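Local atomic coordinates of general odorant-binding protein 28a (Drosophila melanogaster, PDB entry 6QQ4), a protein that is involved in the detection of the floral odour beta-ionone and probably acts as a secreted carrier that binds odorants and pheromones. Residues K8-A13 with E29-Q34; G41-A46 with D99-A104; K50-L55 with H67-Q72; N58-T63 with I94-D99; D89-I94 with G108-G113. All coordinates share one frame; numbering follows the deposited sequence.

Contact 1: residues K8-A13 with E29-Q34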
# COMPACT_ATOMS: atom_id res chain seq x y z
N LYS A 8 2.82 10.73 5.12
CA LYS A 8 4.10 10.03 5.13
C LYS A 8 4.25 9.17 3.88
O LYS A 8 5.33 9.07 3.30
CB LYS A 8 4.23 9.14 6.37
N LEU A 9 3.15 8.56 3.46
CA LEU A 9 3.16 7.70 2.29
C LEU A 9 3.49 8.51 1.05
O LEU A 9 4.14 8.01 0.13
CB LEU A 9 1.80 7.01 2.13
CG LEU A 9 1.83 5.57 1.64
CD1 LEU A 9 2.14 4.66 2.80
CD2 LEU A 9 0.52 5.18 0.97
N MET A 10 3.04 9.76 1.03
CA MET A 10 3.24 10.60 -0.15
C MET A 10 4.66 11.12 -0.24
O MET A 10 5.17 11.32 -1.34
CB MET A 10 2.24 11.76 -0.15
CG MET A 10 0.86 11.30 -0.55
SD MET A 10 0.93 10.12 -1.94
CE MET A 10 0.15 8.69 -1.21
N GLU A 11 5.29 11.34 0.91
CA GLU A 11 6.70 11.70 0.93
C GLU A 11 7.52 10.54 0.38
O GLU A 11 8.39 10.71 -0.46
CB GLU A 11 7.17 12.03 2.35
CG GLU A 11 6.39 13.11 3.06
CD GLU A 11 6.79 13.23 4.53
OE1 GLU A 11 8.01 13.31 4.82
OE2 GLU A 11 5.89 13.22 5.40
N SER A 12 7.23 9.35 0.89
CA SER A 12 7.89 8.15 0.41
C SER A 12 7.65 8.00 -1.09
O SER A 12 8.58 7.77 -1.86
CB SER A 12 7.39 6.93 1.19
OG SER A 12 7.99 5.75 0.70
N ALA A 13 6.40 8.17 -1.51
CA ALA A 13 6.08 8.04 -2.92
C ALA A 13 6.82 9.07 -3.78
O ALA A 13 7.18 8.78 -4.93
CB ALA A 13 4.58 8.15 -3.12
N GLU A 29 -3.29 9.39 -8.26
CA GLU A 29 -4.04 8.14 -8.11
C GLU A 29 -3.79 7.48 -6.76
O GLU A 29 -4.71 6.93 -6.16
CB GLU A 29 -3.69 7.16 -9.24
CG GLU A 29 -4.10 7.67 -10.59
CD GLU A 29 -3.96 6.63 -11.69
OE1 GLU A 29 -3.15 5.69 -11.55
OE2 GLU A 29 -4.69 6.77 -12.69
N MET A 30 -2.56 7.55 -6.28
CA MET A 30 -2.23 6.97 -4.97
C MET A 30 -2.93 7.68 -3.81
O MET A 30 -3.52 7.02 -2.96
CB MET A 30 -0.73 7.00 -4.72
CG MET A 30 0.06 5.82 -5.21
SD MET A 30 1.72 5.83 -4.48
CE MET A 30 1.39 5.43 -2.77
N VAL A 31 -2.84 9.02 -3.76
CA VAL A 31 -3.41 9.76 -2.64
C VAL A 31 -4.90 9.53 -2.56
O VAL A 31 -5.49 9.50 -1.48
CB VAL A 31 -3.18 11.31 -2.71
CG1 VAL A 31 -1.75 11.63 -2.79
CG2 VAL A 31 -3.90 11.95 -3.88
N LYS A 32 -5.51 9.33 -3.73
CA LYS A 32 -6.95 9.20 -3.85
C LYS A 32 -7.35 7.75 -3.69
O LYS A 32 -8.53 7.42 -3.79
CB LYS A 32 -7.42 9.75 -5.20
CG LYS A 32 -7.11 11.23 -5.41
CD LYS A 32 -7.46 11.68 -6.82
CE LYS A 32 -7.22 13.17 -7.02
NZ LYS A 32 -7.43 13.60 -8.43
N LYS A 33 -6.37 6.90 -3.44
CA LYS A 33 -6.60 5.48 -3.22
C LYS A 33 -7.38 4.85 -4.36
O LYS A 33 -8.39 4.18 -4.16
CB LYS A 33 -7.32 5.26 -1.89
CG LYS A 33 -6.43 5.57 -0.67
CD LYS A 33 -7.17 6.38 0.37
CE LYS A 33 -6.23 6.97 1.40
NZ LYS A 33 -6.95 7.89 2.33
N GLN A 34 -6.89 5.08 -5.57
CA GLN A 34 -7.45 4.50 -6.78
C GLN A 34 -6.54 3.37 -7.28
O GLN A 34 -5.39 3.28 -6.85
CB GLN A 34 -7.63 5.59 -7.84
CG GLN A 34 -8.56 6.69 -7.41
CD GLN A 34 -8.57 7.86 -8.36
OE1 GLN A 34 -7.60 8.11 -9.08
NE2 GLN A 34 -9.69 8.58 -8.39
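L9 opens the contact by presenting its CD2 methyl to the terminal methyl of M30, with L9 CD2 and M30 CE 3.8 Å apart and the two side chains crossing at about a right angle. One residue on, M10 covers more of the facing segment. Its chain is bent at chi2 (-42°) and again at chi3, and it slides past M30 in the opposite direction until M10 CE lies 3.8 Å from M30 CE. The same side chain crosses V31 at about a right angle, with M10 CG 3.5 Å from V31 CG1; M10 SD is modelled 3.2 Å from V31 CG1, shorter than usual and not a value to press. A13, one helical turn after L9, sets its CB 3.9 Å from M30 SD. M30 is thus touched at its sulfur by A13 and at its methyl by L9 and M10. Just past V31, helix 24-31 ends in a Schellman motif, K33 taking positive phi. L9 and A13 also touch helix 39-52, through I52 and V48, so three helices meet here. With no hydrogen bond between 8-13 and 29-34, these segments are joined by thioether, methyl and methylene packing alone, a cohesion that depends on shape and burial.

Contact 2: residues G41-A46 with D99-A104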
# COMPACT_ATOMS: atom_id res chain seq x y z
N GLY A 41 2.99 3.43 -12.20
CA GLY A 41 2.25 3.65 -10.97
C GLY A 41 2.18 2.39 -10.12
O GLY A 41 2.22 2.46 -8.90
N LYS A 42 2.06 1.24 -10.76
CA LYS A 42 2.17 -0.03 -10.04
C LYS A 42 3.57 -0.20 -9.44
O LYS A 42 3.74 -0.69 -8.30
CB LYS A 42 1.89 -1.22 -10.96
CG LYS A 42 0.48 -1.26 -11.53
CD LYS A 42 0.31 -2.50 -12.40
CE LYS A 42 -1.06 -2.53 -13.04
NZ LYS A 42 -1.17 -3.72 -13.95
N CYS A 43 4.58 0.19 -10.20
CA CYS A 43 5.94 0.08 -9.70
C CYS A 43 6.17 1.16 -8.61
O CYS A 43 6.92 0.94 -7.67
CB CYS A 43 6.97 0.22 -10.83
SG CYS A 43 7.06 -1.21 -11.95
N LEU A 44 5.52 2.31 -8.74
CA LEU A 44 5.61 3.33 -7.70
C LEU A 44 5.11 2.71 -6.40
O LEU A 44 5.76 2.74 -5.36
CB LEU A 44 4.82 4.58 -8.06
CG LEU A 44 4.71 5.68 -6.99
CD1 LEU A 44 6.09 6.23 -6.62
CD2 LEU A 44 3.79 6.80 -7.45
N ARG A 45 3.94 2.09 -6.47
CA ARG A 45 3.36 1.45 -5.31
C ARG A 45 4.23 0.35 -4.73
O ARG A 45 4.31 0.23 -3.50
CB ARG A 45 1.98 0.92 -5.68
CG ARG A 45 1.02 2.09 -5.85
CD ARG A 45 -0.20 1.74 -6.66
NE ARG A 45 -0.88 2.96 -7.11
CZ ARG A 45 -2.20 3.14 -7.06
NH1 ARG A 45 -2.98 2.17 -6.57
NH2 ARG A 45 -2.72 4.28 -7.48
N ALA A 46 4.90 -0.43 -5.57
CA ALA A 46 5.83 -1.45 -5.07
C ALA A 46 6.96 -0.82 -4.26
O ALA A 46 7.35 -1.33 -3.22
CB ALA A 46 6.42 -2.26 -6.21
N ASP A 99 6.07 -10.70 -10.96
CA ASP A 99 6.42 -9.29 -11.16
C ASP A 99 6.02 -8.48 -9.92
O ASP A 99 4.85 -8.42 -9.57
CB ASP A 99 5.72 -8.76 -12.42
CG ASP A 99 6.08 -7.31 -12.73
OD1 ASP A 99 6.02 -6.45 -11.84
OD2 ASP A 99 6.42 -7.02 -13.89
N HIS A 100 7.00 -7.85 -9.26
CA HIS A 100 6.76 -7.19 -7.97
C HIS A 100 5.87 -5.94 -8.10
O HIS A 100 5.13 -5.58 -7.19
CB HIS A 100 8.10 -6.81 -7.32
CG HIS A 100 8.92 -7.99 -6.89
ND1 HIS A 100 10.05 -7.87 -6.12
CD2 HIS A 100 8.75 -9.32 -7.10
CE1 HIS A 100 10.56 -9.07 -5.88
NE2 HIS A 100 9.79 -9.97 -6.47
N CYS A 101 5.97 -5.28 -9.25
CA CYS A 101 5.14 -4.12 -9.49
C CYS A 101 3.69 -4.55 -9.56
O CYS A 101 2.83 -3.97 -8.88
CB CYS A 101 5.57 -3.41 -10.77
SG CYS A 101 7.27 -2.82 -10.71
N GLU A 102 3.42 -5.58 -10.36
CA GLU A 102 2.07 -6.12 -10.48
C GLU A 102 1.62 -6.79 -9.16
O GLU A 102 0.43 -6.77 -8.83
CB GLU A 102 1.99 -7.09 -11.66
CG GLU A 102 2.08 -6.37 -13.01
CD GLU A 102 2.22 -7.30 -14.22
OE1 GLU A 102 2.56 -8.48 -14.06
OE2 GLU A 102 1.98 -6.82 -15.35
N ALA A 103 2.55 -7.36 -8.41
CA ALA A 103 2.19 -7.96 -7.12
C ALA A 103 1.76 -6.89 -6.12
O ALA A 103 0.80 -7.11 -5.36
CB ALA A 103 3.34 -8.76 -6.57
N ALA A 104 2.45 -5.75 -6.11
CA ALA A 104 2.09 -4.64 -5.23
C ALA A 104 0.68 -4.16 -5.51
O ALA A 104 -0.09 -3.88 -4.58
CB ALA A 104 3.06 -3.50 -5.37
O HOH W 1 0.16 -4.79 -15.81
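C101 and C43 are joined covalently, and C101 has more surface buried here than any other residue of the two segments. Its SG bonds to C43 SG at 2.0 Å, with a chi3 of 102° about the sulfur-sulfur bond. On each cysteine SG stands anti to the carbonyl carbon, beside its own backbone N, and the bridge draws the backbones so close that the CA atoms of C43 and C101 are 4.3 Å apart. Helices 39-52 and 100-117 cross nearly perpendicularly in this region, their local axes at 81°.

K42 packs beside the bridge with its CB 3.6 Å from C101 O. Beyond CG its chain runs extended, and in the conformer of E102 considered here a water can relay K42 NZ to E102 OE2, a bridge left doubtful because E102 has two conformers. Such a disulfide between these two helices belongs to the classical insect odorant-binding fold, in which three interlocked bridges tie together a compact bundle; the others here are C16-C47 and C91-C110.

A46 carries the third part of the contact. Its CB meets A104 CB at 3.7 Å and also H100 O, while A104 CB presses on A46 CA at 3.5 Å, a tight fit possible because both side chains are single methyls. At the start of helix 100-117 D99 is the N-cap: its OD1 accepts from E102 N at 3.1 Å, met from above the carboxylate plane, and weakly from C101 N. The other carboxylate oxygen, D99 OD2, is hydrogen-bonded to Y39.

Contact 3: residues K50-L55 with H67-Q72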
# COMPACT_ATOMS: atom_id res chain seq x y z
N LYS A 50 7.61 -1.56 -0.35
CA LYS A 50 8.90 -2.10 0.03
C LYS A 50 9.58 -1.21 1.06
O LYS A 50 10.28 -1.70 1.95
CB LYS A 50 9.79 -2.28 -1.21
CG LYS A 50 9.41 -3.50 -2.03
CD LYS A 50 10.38 -3.76 -3.15
CE LYS A 50 10.07 -5.10 -3.80
NZ LYS A 50 10.96 -5.34 -4.96
N ASN A 51 9.38 0.10 0.95
CA ASN A 51 9.94 1.00 1.95
C ASN A 51 9.24 0.84 3.30
O ASN A 51 9.87 0.95 4.35
CB ASN A 51 9.84 2.44 1.48
CG ASN A 51 10.79 3.35 2.23
OD1 ASN A 51 11.74 2.89 2.86
ND2 ASN A 51 10.54 4.66 2.17
N ILE A 52 7.94 0.57 3.27
CA ILE A 52 7.18 0.27 4.48
C ILE A 52 7.58 -1.09 5.04
O ILE A 52 7.61 -1.30 6.24
CB ILE A 52 5.66 0.28 4.20
CG1 ILE A 52 5.20 1.67 3.78
CG2 ILE A 52 4.85 -0.18 5.42
CD1 ILE A 52 3.76 1.70 3.41
N GLY A 53 7.88 -2.02 4.14
CA GLY A 53 8.24 -3.36 4.54
C GLY A 53 7.07 -4.32 4.50
O GLY A 53 7.23 -5.51 4.77
N ILE A 54 5.89 -3.80 4.16
CA ILE A 54 4.71 -4.65 4.01
C ILE A 54 4.89 -5.55 2.78
O ILE A 54 4.35 -6.66 2.71
CB ILE A 54 3.40 -3.80 3.94
CG1 ILE A 54 2.15 -4.70 3.83
CG2 ILE A 54 3.46 -2.75 2.81
CD1 ILE A 54 1.90 -5.63 5.05
N LEU A 55 5.69 -5.09 1.83
CA LEU A 55 6.11 -5.92 0.70
C LEU A 55 7.59 -6.25 0.84
O LEU A 55 8.41 -5.34 0.99
CB LEU A 55 5.84 -5.22 -0.63
CG LEU A 55 6.10 -6.05 -1.89
CD1 LEU A 55 5.17 -7.21 -1.90
CD2 LEU A 55 5.92 -5.17 -3.16
N HIS A 67 1.96 -3.62 14.00
CA HIS A 67 1.64 -2.22 14.28
C HIS A 67 2.42 -1.23 13.43
O HIS A 67 1.83 -0.32 12.84
CB HIS A 67 1.90 -1.89 15.75
CG HIS A 67 1.97 -0.42 16.02
ND1 HIS A 67 0.86 0.34 16.29
CD2 HIS A 67 3.03 0.43 16.05
CE1 HIS A 67 1.22 1.60 16.47
NE2 HIS A 67 2.53 1.68 16.33
N GLU A 68 3.74 -1.41 13.38
CA GLU A 68 4.61 -0.51 12.64
C GLU A 68 4.18 -0.43 11.18
O GLU A 68 4.27 0.62 10.57
CB GLU A 68 6.07 -0.96 12.75
N LYS A 69 3.68 -1.55 10.64
CA LYS A 69 3.20 -1.62 9.26
C LYS A 69 1.83 -0.98 9.07
O LYS A 69 1.66 -0.03 8.29
CB LYS A 69 3.15 -3.08 8.79
CG LYS A 69 4.42 -3.60 8.12
CD LYS A 69 5.57 -3.77 9.10
CE LYS A 69 6.71 -4.58 8.50
NZ LYS A 69 6.29 -5.95 8.08
N ALA A 70 0.83 -1.51 9.77
CA ALA A 70 -0.55 -1.06 9.63
C ALA A 70 -0.73 0.43 9.97
O ALA A 70 -1.55 1.12 9.35
CB ALA A 70 -1.48 -1.91 10.49
N LYS A 71 0.04 0.93 10.94
CA LYS A 71 -0.08 2.33 11.34
C LYS A 71 0.41 3.28 10.24
O LYS A 71 0.12 4.47 10.27
CB LYS A 71 0.67 2.61 12.65
CG LYS A 71 2.15 2.88 12.48
CD LYS A 71 2.72 3.55 13.72
CE LYS A 71 4.11 4.11 13.44
NZ LYS A 71 4.92 4.31 14.68
N GLN A 72 1.14 2.74 9.26
CA GLN A 72 1.58 3.51 8.10
C GLN A 72 0.43 3.72 7.12
O GLN A 72 0.56 4.48 6.16
CB GLN A 72 2.74 2.83 7.37
CG GLN A 72 3.95 2.53 8.25
CD GLN A 72 4.38 3.72 9.09
OE1 GLN A 72 4.43 3.64 10.31
NE2 GLN A 72 4.70 4.83 8.43
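I52 and Q72 supply the apolar part of this contact. The CG2 branch of I52 lies 4.0 Å from Q72 CG, and the two side chains slide past each other in opposite directions. It is the methylene part of Q72 that does the touching, its CG turned anti to the carbonyl carbon (chi1 -55°). K69 adds its own hydrocarbon: K69 CG comes within 4.3 Å of I54 CB and 4.4 Å of I52 CG2, a looser layer between the helix and the turn.

The polar part rests on the end of K69. Its chain is bent at chi2 (70°) and at chi4, bringing NZ back to the carbonyl of G53 in a weak hydrogen bond, K69 NZ to G53 O at 3.5 Å. The stronger partner of this ammonium is the backbone oxygen of E64, and D62 OD1 forms a long, weak ion pair with it.

The backbone sets the scene for both. G53 is the first residue to leave helix 39-52, with a phi of 96°, and the chain turns so that its carbonyl becomes available to the lysine. I54 then pairs by backbone hydrogen bonding with D62. The arrangement is a helix C-terminus with a left-handed glycine, packed on the following helix 66-74. Most of the contact lies at the surface of the odorant-binding bundle, but the side chain of buried I54 is about 4 Å from a bound pentaethylene glycol, probably from the crystallisation liquor but consistent with a pocket there.

Contact 4: residues N58-T63 with I94-D99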
# COMPACT_ATOMS: atom_id res chain seq x y z
N ASN A 58 11.16 -10.38 -1.96
CA ASN A 58 10.68 -11.36 -2.93
C ASN A 58 9.26 -11.05 -3.40
O ASN A 58 8.60 -11.89 -4.01
CB ASN A 58 10.76 -12.77 -2.35
CG ASN A 58 12.12 -13.41 -2.59
OD1 ASN A 58 13.06 -13.18 -1.84
ND2 ASN A 58 12.22 -14.20 -3.66
N GLY A 59 8.81 -9.83 -3.14
CA GLY A 59 7.53 -9.38 -3.66
C GLY A 59 6.32 -10.09 -3.09
O GLY A 59 5.31 -10.27 -3.77
N LYS A 60 6.41 -10.47 -1.82
CA LYS A 60 5.28 -11.09 -1.13
C LYS A 60 4.95 -10.24 0.09
O LYS A 60 5.81 -9.55 0.61
CB LYS A 60 5.60 -12.53 -0.72
CG LYS A 60 6.12 -13.41 -1.87
CD LYS A 60 5.06 -13.69 -2.91
CE LYS A 60 5.59 -14.62 -4.00
NZ LYS A 60 5.05 -14.28 -5.36
N LEU A 61 3.69 -10.28 0.53
CA LEU A 61 3.29 -9.46 1.67
C LEU A 61 3.96 -9.99 2.94
O LEU A 61 4.02 -11.20 3.17
CB LEU A 61 1.77 -9.46 1.83
CG LEU A 61 1.15 -8.17 2.36
CD1 LEU A 61 1.15 -7.10 1.27
CD2 LEU A 61 -0.25 -8.42 2.89
N ASP A 62 4.48 -9.07 3.76
CA ASP A 62 5.13 -9.41 5.01
C ASP A 62 4.38 -8.76 6.18
O ASP A 62 4.52 -7.56 6.42
CB ASP A 62 6.59 -8.94 5.00
CG ASP A 62 7.42 -9.55 6.12
OD1 ASP A 62 6.89 -9.75 7.23
OD2 ASP A 62 8.62 -9.83 5.87
N THR A 63 3.61 -9.56 6.90
CA THR A 63 2.72 -9.03 7.93
C THR A 63 3.33 -8.97 9.33
O THR A 63 2.70 -8.47 10.25
CB THR A 63 1.44 -9.84 8.02
OG1 THR A 63 1.77 -11.23 8.15
CG2 THR A 63 0.57 -9.62 6.77
N ILE A 94 -3.75 -13.81 -0.86
CA ILE A 94 -4.14 -13.84 -2.28
C ILE A 94 -2.99 -14.35 -3.15
O ILE A 94 -1.83 -14.30 -2.76
CB ILE A 94 -4.59 -12.46 -2.78
CG1 ILE A 94 -3.41 -11.48 -2.77
CG2 ILE A 94 -5.78 -11.93 -1.99
CD1 ILE A 94 -3.74 -10.17 -3.42
N THR A 95 -3.32 -14.83 -4.34
CA THR A 95 -2.28 -15.16 -5.32
C THR A 95 -1.92 -13.95 -6.20
O THR A 95 -2.79 -13.26 -6.73
CB THR A 95 -2.72 -16.32 -6.23
OG1 THR A 95 -4.02 -16.05 -6.77
CG2 THR A 95 -2.77 -17.62 -5.44
N VAL A 96 -0.61 -13.70 -6.34
CA VAL A 96 -0.10 -12.52 -7.05
C VAL A 96 0.93 -12.93 -8.10
O VAL A 96 1.43 -14.05 -8.05
CB VAL A 96 0.55 -11.53 -6.07
CG1 VAL A 96 -0.46 -11.13 -4.98
CG2 VAL A 96 1.79 -12.13 -5.45
N PRO A 97 1.27 -12.04 -9.05
CA PRO A 97 2.27 -12.43 -10.05
C PRO A 97 3.69 -12.34 -9.52
O PRO A 97 3.92 -11.72 -8.48
CB PRO A 97 2.08 -11.43 -11.18
CG PRO A 97 0.75 -10.73 -10.90
CD PRO A 97 0.65 -10.75 -9.40
N ASP A 98 4.65 -12.89 -10.25
CA ASP A 98 6.06 -12.85 -9.85
C ASP A 98 6.63 -11.44 -10.02
O ASP A 98 7.57 -11.05 -9.34
CB ASP A 98 6.87 -13.85 -10.67
CG ASP A 98 6.47 -15.30 -10.40
OD1 ASP A 98 6.10 -15.63 -9.24
OD2 ASP A 98 6.52 -16.11 -11.35
N ASP A 99 6.07 -10.70 -10.96
CA ASP A 99 6.42 -9.29 -11.16
C ASP A 99 6.02 -8.48 -9.92
O ASP A 99 4.85 -8.42 -9.57
CB ASP A 99 5.72 -8.76 -12.42
CG ASP A 99 6.08 -7.31 -12.73
OD1 ASP A 99 6.02 -6.45 -11.84
OD2 ASP A 99 6.42 -7.02 -13.89
O HOH W 2 5.65 -11.49 -6.39
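G59 and K60 run past V96, P97 and D98 as two irregular lengths of chain side by side. Neither segment is a helix or a strand, and the backbones stay well separated: the CA atoms of G59 and D98 are 7.2 Å apart, those of K60 and V96 8.1 Å. G59 turns its chain with a positive phi of 68°, K60 then opens into an extended conformation, and V96 and P97 are extended too. No direct hydrogen bond crosses the gap. A single water joins the two sides instead, donating to G59 O at 2.9 Å and to P97 O at 2.7 Å while accepting from K60 NZ at 3.0 Å.

Among the side chains, K60 does most of the reaching. Its chain bends at chi2 (-68°) and chi4, which carries the ammonium toward 94-99; the K60 and V96 side chains slide past each other in opposite directions, and K60 NZ comes 3.9 Å from V96 CG2. V96 CG2 also lies 4.3 Å from G59 O. V96 touches A103 and Y107 as well, so this valine joins the loop pair to helix 100-117. Outside the contact, D56 OD1 accepts from both N58 N and K60 N.

The carboxylate of D98 stands near the same ammonium, K60 NZ and D98 OD1 being 4.2 Å apart, beyond a salt bridge. Attraction between them is probably modest at this surface position, and the polar link between the two loops is one shared water, gripped by two carbonyls and a lysine, beside the packing of K60 on V96.

Contact 5: residues D89-I94 with G108-G113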
# COMPACT_ATOMS: atom_id res chain seq x y z
N ASP A 89 -3.91 -9.74 7.18
CA ASP A 89 -4.02 -11.19 7.25
C ASP A 89 -4.88 -11.75 6.10
O ASP A 89 -4.58 -12.81 5.54
CB ASP A 89 -4.60 -11.63 8.60
CG ASP A 89 -3.56 -11.61 9.70
OD1 ASP A 89 -2.36 -11.54 9.37
OD2 ASP A 89 -3.94 -11.68 10.88
N THR A 90 -5.93 -11.02 5.76
CA THR A 90 -6.75 -11.39 4.62
C THR A 90 -5.95 -11.35 3.31
O THR A 90 -5.91 -12.32 2.56
CB THR A 90 -7.98 -10.47 4.49
OG1 THR A 90 -8.92 -10.79 5.52
CG2 THR A 90 -8.64 -10.67 3.14
N CYS A 91 -5.29 -10.23 3.06
CA CYS A 91 -4.71 -9.98 1.74
C CYS A 91 -3.39 -10.71 1.52
O CYS A 91 -3.02 -10.99 0.39
CB CYS A 91 -4.55 -8.47 1.52
SG CYS A 91 -6.15 -7.60 1.44
N ALA A 92 -2.70 -11.06 2.61
CA ALA A 92 -1.47 -11.84 2.51
C ALA A 92 -1.72 -13.22 1.91
O ALA A 92 -0.78 -13.92 1.54
CB ALA A 92 -0.80 -11.99 3.87
N ALA A 93 -2.99 -13.59 1.80
CA ALA A 93 -3.35 -14.91 1.31
C ALA A 93 -3.67 -14.96 -0.20
O ALA A 93 -3.87 -16.04 -0.76
CB ALA A 93 -4.52 -15.45 2.11
N ILE A 94 -3.75 -13.81 -0.86
CA ILE A 94 -4.14 -13.84 -2.28
C ILE A 94 -2.99 -14.35 -3.15
O ILE A 94 -1.83 -14.30 -2.76
CB ILE A 94 -4.59 -12.46 -2.78
CG1 ILE A 94 -3.41 -11.48 -2.77
CG2 ILE A 94 -5.78 -11.93 -1.99
CD1 ILE A 94 -3.74 -10.17 -3.42
N GLY A 108 -2.71 -4.11 -3.37
CA GLY A 108 -3.40 -2.83 -3.22
C GLY A 108 -4.89 -2.93 -3.53
O GLY A 108 -5.72 -2.33 -2.86
N THR A 109 -5.21 -3.69 -4.57
CA THR A 109 -6.58 -4.03 -4.88
C THR A 109 -7.26 -4.68 -3.68
O THR A 109 -8.38 -4.33 -3.31
CB THR A 109 -6.65 -4.98 -6.08
OG1 THR A 109 -6.07 -4.33 -7.23
CG2 THR A 109 -8.09 -5.34 -6.38
N CYS A 110 -6.56 -5.62 -3.06
CA CYS A 110 -7.12 -6.31 -1.90
C CYS A 110 -7.33 -5.34 -0.73
O CYS A 110 -8.39 -5.32 -0.07
CB CYS A 110 -6.21 -7.46 -1.48
SG CYS A 110 -6.93 -8.52 -0.21
N PHE A 111 -6.31 -4.53 -0.48
CA PHE A 111 -6.38 -3.50 0.55
C PHE A 111 -7.60 -2.60 0.38
O PHE A 111 -8.36 -2.40 1.33
CB PHE A 111 -5.10 -2.66 0.56
CG PHE A 111 -3.88 -3.39 1.07
CD1 PHE A 111 -3.99 -4.67 1.58
CD2 PHE A 111 -2.64 -2.79 1.05
CE1 PHE A 111 -2.86 -5.35 2.06
CE2 PHE A 111 -1.51 -3.45 1.51
CZ PHE A 111 -1.62 -4.73 2.02
N ARG A 112 -7.76 -2.04 -0.81
CA ARG A 112 -8.84 -1.12 -1.08
C ARG A 112 -10.18 -1.82 -0.98
O ARG A 112 -11.13 -1.24 -0.48
CB ARG A 112 -8.71 -0.50 -2.46
CG ARG A 112 -7.54 0.42 -2.62
CD ARG A 112 -7.69 1.28 -3.86
NE ARG A 112 -8.03 0.46 -5.01
CZ ARG A 112 -7.13 -0.18 -5.75
NH1 ARG A 112 -5.83 -0.07 -5.48
NH2 ARG A 112 -7.54 -0.91 -6.78
N GLY A 113 -10.22 -3.05 -1.49
CA GLY A 113 -11.44 -3.84 -1.49
C GLY A 113 -11.92 -4.08 -0.08
O GLY A 113 -13.07 -3.82 0.25
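C91 meets both C110 and F111, and its short side chain can be followed atom by atom. From the backbone, C91 CB points toward helix 100-117 and lies 3.6 Å from F111 CE1. Next comes the sulfur, placed anti to the carbonyl carbon (chi1 -66°) and bonded to its partner, C91 SG to C110 SG at 2.0 Å with a chi3 of -86° about the disulfide. Besides this bond the sulfur has an aromatic neighbour: C91 SG lies 3.6 Å from F111 CD1 and 4.9 Å from the ring centroid, 80° off the ring normal, which puts it at the edge of the ring.

On the far side of the bridge C110 differs, its SG standing anti to the backbone N. That sulfur is packed against I94, whose CG2 stands 4.0 Å from C110 SG and whose CD1 approaches C110 CB at 4.1 Å. T90 adds a looser methyl contact. I94 is delivered to this place by a type I beta turn from C91 to I94.

F111 in turn meets Y73 edge-to-face and touches L61, and its side chain lies about 4 Å from a bound pentaethylene glycol, probably from the crystallisation liquor. The bridge is one of three in this odorant-binding fold. Chemically, a covalent link lined by an aromatic edge and aliphatic methyls fixes the spacing of two helices without any hydrogen bond between these segments.

How the contacts relate
From the N terminus, contact 1 closes first, folding helix 24-31 back on helix 2-20, and is complete before the others open. Contact 2 then spans the longest loop, joining helix 39-52 to helix 100-117. Nested inside that loop are contact 3, which ties the end of helix 39-52 to helix 66-74, and contact 4, which pairs two connecting loops. Contacts 3 and 4 cross each other, their segments alternating, and touch directly. Contact 5, which joins the end region of helix 78-91 to helix 100-117, crosses contacts 2 and 4, sharing I94 with the latter, while D99 is common to contacts 2 and 4. Contact 1 reaches contact 2 through Q34 and R45.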